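Local coordinates for protein manganese-dependent ADP-ribose/CDP-alcohol diphosphatase (Danio rerio, PDB 2NXF) that probably hydrolyses the diphosphate bond of ADP-ribose, CDP-choline and related CDP-alcohols, with a dinuclear metal centre of the calcineurin-like phosphoesterase type, at residues A[9-14]-A[38-43]; A[81-86]-A[90-95]; A[247-252]-A[278-283]; A[306-309]-A[313-316]. All coordinates share one frame; numbering follows the deposited sequence. Where two conformers were deposited one is given.

Interaction 1. Residues A[9-14]-A[38-43]. With ZN (zinc ion), chain B.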
loop_
_atom_site.group_PDB
_atom_site.type_symbol
_atom_site.label_atom_id
_atom_site.label_comp_id
_atom_site.label_asym_id
_atom_site.label_seq_id
_atom_site.Cartn_x
_atom_site.Cartn_y
_atom_site.Cartn_z
ATOM N N GLY A 9 12.145 -1.861 7.090
ATOM C CA GLY A 9 11.331 -0.681 7.449
ATOM C C GLY A 9 9.976 -0.677 6.749
ATOM O O GLY A 9 9.834 -1.237 5.671
ATOM N N LEU A 10 8.980 -0.027 7.360
ATOM C CA LEU A 10 7.630 0.128 6.780
ATOM C C LEU A 10 7.136 1.548 6.977
ATOM O O LEU A 10 7.277 2.100 8.066
ATOM C CB LEU A 10 6.632 -0.775 7.519
ATOM C CG LEU A 10 6.759 -2.259 7.277
ATOM C CD1 LEU A 10 6.018 -3.035 8.372
ATOM C CD2 LEU A 10 6.204 -2.582 5.884
ATOM N N ILE A 11 6.508 2.112 5.942
ATOM C CA ILE A 11 5.958 3.471 6.067
ATOM C C ILE A 11 4.844 3.605 5.025
ATOM O O ILE A 11 4.876 2.920 4.002
ATOM C CB ILE A 11 7.057 4.548 5.886
ATOM C CG1 ILE A 11 6.628 5.901 6.491
ATOM C CG2 ILE A 11 7.516 4.639 4.413
ATOM C CD1 ILE A 11 7.816 6.893 6.695
ATOM N N ALA A 12 3.849 4.444 5.316
ATOM C CA ALA A 12 2.709 4.605 4.398
ATOM C C ALA A 12 2.344 6.071 4.225
ATOM O O ALA A 12 2.408 6.850 5.181
ATOM C CB ALA A 12 1.494 3.847 4.933
ATOM N N ASP A 13 1.952 6.414 3.002
ATOM C CA ASP A 13 1.191 7.665 2.733
ATOM C C ASP A 13 1.976 8.899 3.175
ATOM O O ASP A 13 1.450 9.764 3.901
ATOM C CB ASP A 13 -0.219 7.618 3.367
ATOM C CG ASP A 13 -1.103 6.543 2.719
ATOM O OD1 ASP A 13 -1.847 6.874 1.804
ATOM O OD2 ASP A 13 -0.977 5.358 3.074
ATOM N N VAL A 14 3.234 8.967 2.739
ATOM C CA VAL A 14 4.066 10.168 2.970
ATOM C C VAL A 14 3.351 11.389 2.347
ATOM O O VAL A 14 3.142 12.416 3.002
ATOM C CB VAL A 14 5.492 9.982 2.394
ATOM C CG1 VAL A 14 6.317 11.283 2.529
ATOM C CG2 VAL A 14 6.222 8.809 3.078
ATOM N N ASP A 38 10.102 15.633 6.647
ATOM C CA ASP A 38 10.836 15.623 7.925
ATOM C C ASP A 38 10.617 14.295 8.652
ATOM O O ASP A 38 11.570 13.722 9.206
ATOM C CB ASP A 38 10.388 16.783 8.809
ATOM C CG ASP A 38 10.707 18.146 8.202
ATOM O OD1 ASP A 38 11.706 18.274 7.456
ATOM O OD2 ASP A 38 9.956 19.099 8.484
ATOM N N LEU A 39 9.377 13.800 8.648
ATOM C CA LEU A 39 9.099 12.494 9.238
ATOM C C LEU A 39 9.823 11.388 8.459
ATOM O O LEU A 39 10.415 10.481 9.054
ATOM C CB LEU A 39 7.582 12.210 9.309
ATOM C CG LEU A 39 6.815 13.129 10.279
ATOM C CD1 LEU A 39 5.346 12.737 10.314
ATOM C CD2 LEU A 39 7.364 13.107 11.715
ATOM N N LEU A 40 9.780 11.463 7.134
ATOM C CA LEU A 40 10.472 10.470 6.293
ATOM C C LEU A 40 12.001 10.462 6.568
ATOM O O LEU A 40 12.608 9.378 6.713
ATOM C CB LEU A 40 10.195 10.744 4.810
ATOM C CG LEU A 40 10.918 9.824 3.819
ATOM C CD1 LEU A 40 10.616 8.350 4.130
ATOM C CD2 LEU A 40 10.536 10.216 2.368
ATOM N N ARG A 41 12.598 11.651 6.650
ATOM C CA ARG A 41 14.028 11.801 6.944
ATOM C C ARG A 41 14.390 11.151 8.279
ATOM O O ARG A 41 15.405 10.458 8.390
ATOM C CB ARG A 41 14.409 13.285 6.965
ATOM C CG ARG A 41 15.901 13.586 7.187
ATOM C CD ARG A 41 16.164 15.084 7.035
ATOM N NE ARG A 41 15.354 15.644 5.950
ATOM C CZ ARG A 41 14.405 16.565 6.102
ATOM N NH1 ARG A 41 14.146 17.078 7.300
ATOM N NH2 ARG A 41 13.719 16.979 5.043
ATOM N N ASP A 42 13.548 11.371 9.287
ATOM C CA ASP A 42 13.781 10.785 10.611
ATOM C C ASP A 42 13.618 9.255 10.616
ATOM O O ASP A 42 14.419 8.544 11.257
ATOM C CB ASP A 42 12.886 11.402 11.676
ATOM C CG ASP A 42 13.144 10.792 13.041
ATOM O OD1 ASP A 42 14.153 11.168 13.690
ATOM O OD2 ASP A 42 12.375 9.880 13.415
ATOM N N ALA A 43 12.603 8.760 9.898
ATOM C CA ALA A 43 12.412 7.303 9.766
ATOM C C ALA A 43 13.680 6.674 9.162
ATOM O O ALA A 43 14.202 5.665 9.661
ATOM C CB ALA A 43 11.203 6.993 8.905
HETATM ZN ZN ZN B . -2.995 8.464 1.153
HETATM O O HOH W 1 -4.670 7.134 1.008
#
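The side chains of I11 and L40 cross at about a right angle, and CD1 of I11 lies 4.1 Å from CD1 of L40. The same I11 methyl reaches CB of A43, 4.0 Å away, and so rests between two residues one helical turn apart. I11 gets there fully extended, with CG1 anti to the backbone N (chi1 -160°) and CD1 continuing the line (chi2 164°). The other branch of L40, CD2, faces CG1 of V14 more loosely at 4.4 Å. This is strand-on-helix packing in the metallophosphoesterase fold: the strand 6-11 lies within a mixed sheet, the helix 35-49 covers one of its faces, and the loop leaving the strand carries the first metal ligand. There D13 takes no part in the packing; its OD1 binds a zinc ion at 2.1 Å. A water and the side chains of Q15, D60 and H267 are further ligands of this metal, while OD2 of D13 is hydrogen-bonded to the backbone N of H265, which, with the metal bond, probably limits the rotation of the carboxylate.

Interaction 2. Residues A[81-86]-A[90-95]. With EOH (ethanol), chain G.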
loop_
_atom_site.group_PDB
_atom_site.type_symbol
_atom_site.label_atom_id
_atom_site.label_comp_id
_atom_site.label_asym_id
_atom_site.label_seq_id
_atom_site.Cartn_x
_atom_site.Cartn_y
_atom_site.Cartn_z
ATOM N N ALA A 81 15.341 11.378 -2.761
ATOM C CA ALA A 81 16.592 11.791 -2.129
ATOM C C ALA A 81 16.630 11.399 -0.651
ATOM O O ALA A 81 17.686 10.998 -0.146
ATOM C CB ALA A 81 16.815 13.281 -2.297
ATOM N N GLU A 82 15.498 11.518 0.046
ATOM C CA GLU A 82 15.437 11.093 1.455
ATOM C C GLU A 82 15.592 9.586 1.582
ATOM O O GLU A 82 16.338 9.114 2.437
ATOM C CB GLU A 82 14.147 11.546 2.152
ATOM C CG GLU A 82 13.950 13.077 2.159
ATOM C CD GLU A 82 15.011 13.823 2.943
ATOM O OE1 GLU A 82 15.667 13.219 3.824
ATOM O OE2 GLU A 82 15.199 15.034 2.668
ATOM N N LEU A 83 14.908 8.840 0.720
ATOM C CA LEU A 83 14.983 7.372 0.762
ATOM C C LEU A 83 16.340 6.822 0.343
ATOM O O LEU A 83 16.810 5.828 0.905
ATOM C CB LEU A 83 13.861 6.738 -0.060
ATOM C CG LEU A 83 12.508 6.731 0.643
ATOM C CD1 LEU A 83 11.413 6.415 -0.373
ATOM C CD2 LEU A 83 12.438 5.731 1.808
ATOM N N ASP A 84 16.989 7.467 -0.624
ATOM C CA ASP A 84 18.306 7.001 -1.091
ATOM C C ASP A 84 19.367 7.022 0.010
ATOM O O ASP A 84 20.320 6.237 -0.026
ATOM C CB ASP A 84 18.781 7.834 -2.280
ATOM C CG ASP A 84 18.067 7.483 -3.565
ATOM O OD1 ASP A 84 17.415 6.421 -3.644
ATOM O OD2 ASP A 84 18.150 8.289 -4.514
ATOM N N ALA A 85 19.202 7.930 0.970
ATOM C CA ALA A 85 20.113 8.058 2.109
ATOM C C ALA A 85 20.146 6.802 2.983
ATOM O O ALA A 85 21.089 6.620 3.755
ATOM C CB ALA A 85 19.739 9.283 2.944
ATOM N N CYS A 86 19.128 5.940 2.864
ATOM C CA CYS A 86 19.061 4.712 3.663
ATOM C C CYS A 86 20.037 3.638 3.176
ATOM O O CYS A 86 20.379 2.717 3.926
ATOM C CB CYS A 86 17.640 4.149 3.690
ATOM S SG CYS A 86 17.250 3.217 5.197
ATOM N N VAL A 90 14.625 -0.205 -1.613
ATOM C CA VAL A 90 13.300 0.249 -1.202
ATOM C C VAL A 90 12.284 -0.310 -2.195
ATOM O O VAL A 90 12.478 -0.247 -3.419
ATOM C CB VAL A 90 13.204 1.799 -1.157
ATOM C CG1 VAL A 90 11.818 2.237 -0.707
ATOM C CG2 VAL A 90 14.281 2.366 -0.204
ATOM N N HIS A 91 11.216 -0.883 -1.659
ATOM C CA HIS A 91 10.156 -1.458 -2.492
ATOM C C HIS A 91 8.967 -0.520 -2.443
ATOM O O HIS A 91 8.531 -0.111 -1.359
ATOM C CB HIS A 91 9.801 -2.858 -2.009
ATOM C CG HIS A 91 10.926 -3.822 -2.182
ATOM N ND1 HIS A 91 11.166 -4.470 -3.377
ATOM C CD2 HIS A 91 11.941 -4.163 -1.352
ATOM C CE1 HIS A 91 12.258 -5.205 -3.259
ATOM N NE2 HIS A 91 12.742 -5.041 -2.040
ATOM N N HIS A 92 8.488 -0.149 -3.626
ATOM C CA HIS A 92 7.471 0.887 -3.761
ATOM C C HIS A 92 6.160 0.271 -4.223
ATOM O O HIS A 92 6.108 -0.350 -5.294
ATOM C CB HIS A 92 7.903 1.930 -4.803
ATOM C CG HIS A 92 9.228 2.561 -4.506
ATOM N ND1 HIS A 92 9.402 3.507 -3.521
ATOM C CD2 HIS A 92 10.441 2.378 -5.076
ATOM C CE1 HIS A 92 10.674 3.874 -3.492
ATOM N NE2 HIS A 92 11.328 3.197 -4.417
ATOM N N VAL A 93 5.123 0.465 -3.412
ATOM C CA VAL A 93 3.751 0.111 -3.760
ATOM C C VAL A 93 3.122 1.326 -4.431
ATOM O O VAL A 93 3.325 2.446 -3.970
ATOM C CB VAL A 93 2.978 -0.287 -2.459
ATOM C CG1 VAL A 93 1.495 -0.525 -2.752
ATOM C CG2 VAL A 93 3.593 -1.518 -1.839
ATOM N N TRP A 94 2.377 1.116 -5.519
ATOM C CA TRP A 94 1.687 2.243 -6.180
ATOM C C TRP A 94 0.263 2.408 -5.645
ATOM O O TRP A 94 -0.536 1.455 -5.641
ATOM C CB TRP A 94 1.666 2.125 -7.708
ATOM C CG TRP A 94 3.020 2.035 -8.334
ATOM C CD1 TRP A 94 4.233 2.281 -7.740
ATOM C CD2 TRP A 94 3.295 1.708 -9.696
ATOM N NE1 TRP A 94 5.246 2.089 -8.653
ATOM C CE2 TRP A 94 4.707 1.723 -9.856
ATOM C CE3 TRP A 94 2.490 1.370 -10.790
ATOM C CZ2 TRP A 94 5.330 1.422 -11.078
ATOM C CZ3 TRP A 94 3.110 1.066 -12.011
ATOM C CH2 TRP A 94 4.519 1.098 -12.140
ATOM N N GLY A 95 -0.019 3.614 -5.159
ATOM C CA GLY A 95 -1.365 3.961 -4.691
ATOM C C GLY A 95 -2.042 5.023 -5.549
ATOM O O GLY A 95 -1.531 5.442 -6.607
HETATM C C1 EOH G . 20.532 0.383 6.228
HETATM C C2 EOH G . 21.261 -0.953 6.376
HETATM O O EOH G . 21.435 1.440 5.940
#
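L83 and H92 each place CG anti to the carbonyl carbon, with chi1 of -78° in the leucine and -56° in the histidine, and these torsions send the two side chains past each other in opposite directions. L83 is extended beyond CG, and its CD1 arrives at the edge of the H92 ring, near the ring plane, where it stands 4.1 Å from CE1. The same methyl also touches V90, whose CG1 lies 4.2 Å from CD1 of L83. One leucine branch thus bridges two residues of the strand: V90, which points toward the helix, and H92, whose ring swings round to it. The backbone carbon of V90 lies over one face of the H92 ring, offset toward the rim, so the imidazole leans back over its own strand. Its polar end is held outside this pair: ND1 is hydrogen-bonded to NE2 of Q57 on the adjacent strand, which anchors the ring while CE1 is left to the leucine. The other branch of L83 turns to L40 of the helix 35-49. Farther along the 81-86 segment, the backbone N of C86 bonds to O of L83 at 3.0 Å, and O of C86 accepts a hydrogen bond of 2.6 Å from O of an ethanol, probably from the crystallisation liquor. The helix 72-84 is joined by a short connection to strand 89-92, which lies parallel to 54-57 at the border of the sheet, and the contact closes the beta-alpha-beta crossover found in the calcineurin-like phosphoesterase fold.

Interaction 3. Residues A[247-252]-A[278-283]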
loop_
_atom_site.group_PDB
_atom_site.type_symbol
_atom_site.label_atom_id
_atom_site.label_comp_id
_atom_site.label_asym_id
_atom_site.label_seq_id
_atom_site.Cartn_x
_atom_site.Cartn_y
_atom_site.Cartn_z
ATOM N N ALA A 247 -12.942 -11.019 -2.750
ATOM C CA ALA A 247 -12.246 -11.943 -3.656
ATOM C C ALA A 247 -10.824 -12.191 -3.166
ATOM O O ALA A 247 -10.321 -13.320 -3.229
ATOM C CB ALA A 247 -12.242 -11.393 -5.084
ATOM N N VAL A 248 -10.199 -11.141 -2.636
ATOM C CA VAL A 248 -8.849 -11.266 -2.058
ATOM C C VAL A 248 -8.892 -12.115 -0.793
ATOM O O VAL A 248 -8.075 -13.028 -0.625
ATOM C CB VAL A 248 -8.206 -9.906 -1.757
ATOM C CG1 VAL A 248 -6.751 -10.102 -1.270
ATOM C CG2 VAL A 248 -8.178 -9.048 -3.017
ATOM N N LEU A 249 -9.845 -11.815 0.091
ATOM C CA LEU A 249 -9.980 -12.588 1.342
ATOM C C LEU A 249 -10.178 -14.063 1.047
ATOM O O LEU A 249 -9.611 -14.916 1.727
ATOM C CB LEU A 249 -11.125 -12.065 2.209
ATOM C CG LEU A 249 -10.915 -10.647 2.742
ATOM C CD1 LEU A 249 -12.188 -10.153 3.411
ATOM C CD2 LEU A 249 -9.716 -10.613 3.704
ATOM N N SER A 250 -10.980 -14.380 0.030
ATOM C CA SER A 250 -11.226 -15.773 -0.329
ATOM C C SER A 250 -9.935 -16.500 -0.694
ATOM O O SER A 250 -9.749 -17.662 -0.314
ATOM C CB SER A 250 -12.223 -15.856 -1.482
ATOM O OG SER A 250 -13.524 -15.543 -1.027
ATOM N N VAL A 251 -9.055 -15.813 -1.432
ATOM C CA VAL A 251 -7.737 -16.362 -1.779
ATOM C C VAL A 251 -6.874 -16.540 -0.515
ATOM O O VAL A 251 -6.360 -17.635 -0.271
ATOM C CB VAL A 251 -6.997 -15.494 -2.827
ATOM C CG1 VAL A 251 -5.548 -15.982 -3.028
ATOM C CG2 VAL A 251 -7.758 -15.526 -4.159
ATOM N N LEU A 252 -6.781 -15.501 0.307
ATOM C CA LEU A 252 -5.923 -15.556 1.499
ATOM C C LEU A 252 -6.329 -16.675 2.441
ATOM O O LEU A 252 -5.466 -17.371 2.994
ATOM C CB LEU A 252 -5.951 -14.233 2.253
ATOM C CG LEU A 252 -5.550 -12.984 1.468
ATOM C CD1 LEU A 252 -5.645 -11.759 2.381
ATOM C CD2 LEU A 252 -4.151 -13.138 0.837
ATOM N N ALA A 278 -4.526 -15.141 9.816
ATOM C CA ALA A 278 -3.752 -14.135 9.092
ATOM C C ALA A 278 -3.964 -12.768 9.725
ATOM O O ALA A 278 -5.075 -12.411 10.086
ATOM C CB ALA A 278 -4.141 -14.100 7.642
ATOM N N GLN A 279 -2.883 -12.018 9.863
ATOM C CA GLN A 279 -2.945 -10.688 10.442
ATOM C C GLN A 279 -3.103 -9.651 9.338
ATOM O O GLN A 279 -2.353 -9.673 8.366
ATOM C CB GLN A 279 -1.651 -10.439 11.214
ATOM C CG GLN A 279 -1.482 -9.056 11.740
ATOM C CD GLN A 279 -2.228 -8.860 13.031
ATOM O OE1 GLN A 279 -2.019 -9.609 13.997
ATOM N NE2 GLN A 279 -3.101 -7.845 13.073
ATOM N N HIS A 280 -4.067 -8.744 9.495
ATOM C CA HIS A 280 -4.180 -7.584 8.604
ATOM C C HIS A 280 -3.701 -6.356 9.333
ATOM O O HIS A 280 -4.084 -6.126 10.488
ATOM C CB HIS A 280 -5.621 -7.428 8.116
ATOM C CG HIS A 280 -6.032 -8.544 7.206
ATOM N ND1 HIS A 280 -6.078 -8.399 5.841
ATOM C CD2 HIS A 280 -6.305 -9.849 7.462
ATOM C CE1 HIS A 280 -6.398 -9.559 5.289
ATOM N NE2 HIS A 280 -6.553 -10.454 6.252
ATOM N N ILE A 281 -2.829 -5.599 8.669
ATOM C CA ILE A 281 -2.278 -4.383 9.252
ATOM C C ILE A 281 -2.475 -3.245 8.259
ATOM O O ILE A 281 -2.052 -3.335 7.102
ATOM C CB ILE A 281 -0.762 -4.518 9.546
ATOM C CG1 ILE A 281 -0.485 -5.745 10.427
ATOM C CG2 ILE A 281 -0.203 -3.231 10.194
ATOM C CD1 ILE A 281 0.990 -6.168 10.418
ATOM N N THR A 282 -3.136 -2.181 8.704
ATOM C CA THR A 282 -3.254 -0.975 7.896
ATOM C C THR A 282 -2.457 0.116 8.597
ATOM O O THR A 282 -2.803 0.528 9.689
ATOM C CB THR A 282 -4.730 -0.550 7.715
ATOM O OG1 THR A 282 -5.471 -1.653 7.180
ATOM C CG2 THR A 282 -4.854 0.679 6.753
ATOM N N LEU A 283 -1.364 0.536 7.969
ATOM C CA LEU A 283 -0.462 1.491 8.589
ATOM C C LEU A 283 -1.034 2.893 8.615
ATOM O O LEU A 283 -1.567 3.380 7.607
ATOM C CB LEU A 283 0.868 1.519 7.829
ATOM C CG LEU A 283 1.734 0.271 7.940
ATOM C CD1 LEU A 283 2.875 0.384 6.934
ATOM C CD2 LEU A 283 2.270 0.121 9.383
#
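L249 and L252, three residues apart on the helix 245-253, converge on the imidazole of H280 in a helix-on-sheet contact within the second beta-sheet layer of this metallophosphoesterase, well away from the metal site. CE1 of the histidine is the meeting point, 3.7 Å from CD1 of L252 and 3.8 Å from CD2 of L249. Both methyls come at the ring obliquely, and both also lie near NE2, the closer being CD2 of L249 at 4.1 Å. L252 and H280 reach out from opposite directions, one from the helix and one from the strand. H280 has CG anti to the carbonyl carbon (chi1 -68°), which holds the ring out from the strand toward the helix. With the ring replaced by the methyl of an alanine, the two leucine ends would probably lose their shared partner and a gap would open between helix and strand. Further out, H232 meets the H280 ring in an edge-to-face stack, and A235 packs against it as well, so that loop residues join the two leucines in setting its position. Behind the leucines, L252 also rests on F261 of strand 258-263, while L249 touches V231. The strand itself is held by its neighbours in the sheet: I281 is paired through its backbone with F261 and A263 on one side, and H280 with C272 on the other. NE2 of Q279 donates a hydrogen bond of 3.3 Å to O of H280, nearly straight at 166° but coming from above the carbonyl plane.

Interaction 4. Residues A[306-309]-A[313-316]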
loop_
_atom_site.group_PDB
_atom_site.type_symbol
_atom_site.label_atom_id
_atom_site.label_comp_id
_atom_site.label_asym_id
_atom_site.label_seq_id
_atom_site.Cartn_x
_atom_site.Cartn_y
_atom_site.Cartn_z
HETATM N N MSE A 306 6.800 -12.634 14.182
HETATM C CA MSE A 306 7.171 -11.356 13.607
HETATM C C MSE A 306 6.853 -10.292 14.643
HETATM O O MSE A 306 5.782 -10.322 15.263
HETATM C CB MSE A 306 6.384 -11.077 12.331
HETATM C CG MSE A 306 6.541 -9.667 11.846
HETATM SE SE MSE A 306 5.550 -9.324 10.213
HETATM C CE MSE A 306 4.780 -7.650 10.752
ATOM N N VAL A 307 7.789 -9.375 14.844
ATOM C CA VAL A 307 7.574 -8.259 15.775
ATOM C C VAL A 307 7.652 -6.960 14.995
ATOM O O VAL A 307 8.602 -6.737 14.255
ATOM C CB VAL A 307 8.624 -8.241 16.899
ATOM C CG1 VAL A 307 8.390 -7.030 17.800
ATOM C CG2 VAL A 307 8.593 -9.550 17.697
HETATM N N MSE A 308 6.623 -6.121 15.111
HETATM C CA MSE A 308 6.644 -4.842 14.429
HETATM C C MSE A 308 6.770 -3.784 15.509
HETATM O O MSE A 308 5.942 -3.741 16.425
HETATM C CB MSE A 308 5.363 -4.620 13.628
HETATM C CG MSE A 308 5.366 -3.280 12.865
HETATM SE SE MSE A 308 3.795 -2.987 11.758
HETATM C CE MSE A 308 2.550 -2.492 13.163
ATOM N N LYS A 309 7.810 -2.955 15.403
ATOM C CA LYS A 309 8.057 -1.871 16.352
ATOM C C LYS A 309 7.612 -0.563 15.713
ATOM O O LYS A 309 8.220 -0.096 14.733
ATOM C CB LYS A 309 9.548 -1.818 16.714
ATOM C CG LYS A 309 10.108 -3.090 17.380
ATOM C CD LYS A 309 9.469 -3.392 18.729
ATOM C CE LYS A 309 9.917 -2.394 19.780
ATOM N NZ LYS A 309 9.362 -2.694 21.124
ATOM N N ARG A 313 2.086 7.228 16.097
ATOM C CA ARG A 313 0.716 6.751 15.889
ATOM C C ARG A 313 0.627 5.247 15.621
ATOM O O ARG A 313 -0.472 4.674 15.701
ATOM C CB ARG A 313 0.049 7.528 14.748
ATOM C CG ARG A 313 -0.014 9.023 15.038
ATOM C CD ARG A 313 -0.657 9.784 13.896
ATOM N NE ARG A 313 -1.942 9.220 13.524
ATOM C CZ ARG A 313 -2.343 8.970 12.280
ATOM N NH1 ARG A 313 -1.579 9.238 11.220
ATOM N NH2 ARG A 313 -3.546 8.449 12.103
ATOM N N VAL A 314 1.759 4.620 15.273
ATOM C CA VAL A 314 1.765 3.176 14.958
ATOM C C VAL A 314 2.103 2.359 16.212
ATOM O O VAL A 314 3.194 2.503 16.786
ATOM C CB VAL A 314 2.797 2.827 13.878
ATOM C CG1 VAL A 314 2.750 1.301 13.582
ATOM C CG2 VAL A 314 2.576 3.650 12.612
ATOM N N GLU A 315 1.172 1.516 16.666
ATOM C CA GLU A 315 1.436 0.695 17.856
ATOM C C GLU A 315 2.217 -0.559 17.479
ATOM O O GLU A 315 2.088 -1.062 16.354
ATOM C CB GLU A 315 0.132 0.283 18.540
ATOM C CG GLU A 315 -0.501 1.370 19.423
ATOM C CD GLU A 315 0.263 1.624 20.732
ATOM O OE1 GLU A 315 0.254 0.746 21.649
ATOM O OE2 GLU A 315 0.848 2.731 20.835
ATOM N N ASP A 316 3.010 -1.073 18.424
ATOM C CA ASP A 316 3.729 -2.340 18.194
ATOM C C ASP A 316 2.721 -3.471 17.964
ATOM O O ASP A 316 1.567 -3.395 18.392
ATOM C CB ASP A 316 4.561 -2.758 19.422
ATOM C CG ASP A 316 5.737 -1.840 19.713
ATOM O OD1 ASP A 316 6.027 -0.903 18.945
ATOM O OD2 ASP A 316 6.381 -2.081 20.767
#
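The two backbones draw close at K309 and D316, whose CA atoms lie 4.7 Å apart, and there CA of D316 makes a CA-H...O contact with O of M308 at 3.2 Å. The side chains then divide between a charged outer side and an apolar inner one. On the outer side K309 curls back on itself, bent at chi2 and chi3, which brings its ammonium group to D316 although its CB sets out away from the 313-316 segment. NZ donates to OD2 of D316 at 3.1 Å, a salt bridge in which the nitrogen stands above the carboxylate plane, 41° out of it. The other carboxylate oxygen, OD1, takes a hydrogen bond from the backbone N of G310, so both oxygens of D316 are engaged, which probably limits its rotation. On the inner side selenomethionine M308 runs straight as far as its selenium, with CG anti to the backbone N (chi1 -179°), and then bends at chi3. That bend puts CE 3.8 Å from CG1 of V314, the two side chains crossing at about a right angle, and 3.5 Å from O of E315. The same oxygen is hydrogen-bonded to NH2 of R271. The contact spans the hairpin connection between the antiparallel strands 305-312 and 317-320, the latter an outermost strand of the six-stranded sheet, with M308 and V314 packing on strand 295-301 and on R271 of strand 270-273 in the other sheet.

In the fold
The four interactions follow one another along the chain, each closing before the next opens. Interactions 1 and 2 have centres about 9 Å apart and adjoin directly, helices 35-49 and 72-84 packing against each other through L40 and E82. With interaction 4, whose centre is about 14 Å from that of interaction 1, they belong to the six-stranded sheet. Interaction 3 lies in the seven-stranded sheet, about 23 Å from interaction 1 and beyond the chain's centre. Its segment 278-283 nevertheless touches interactions 1 and 4: L283 packs on L10 and A12, and I281 on M306 and M308. The two sheets form the metallophosphoesterase sandwich, with zinc ligands on loops that follow strands of both.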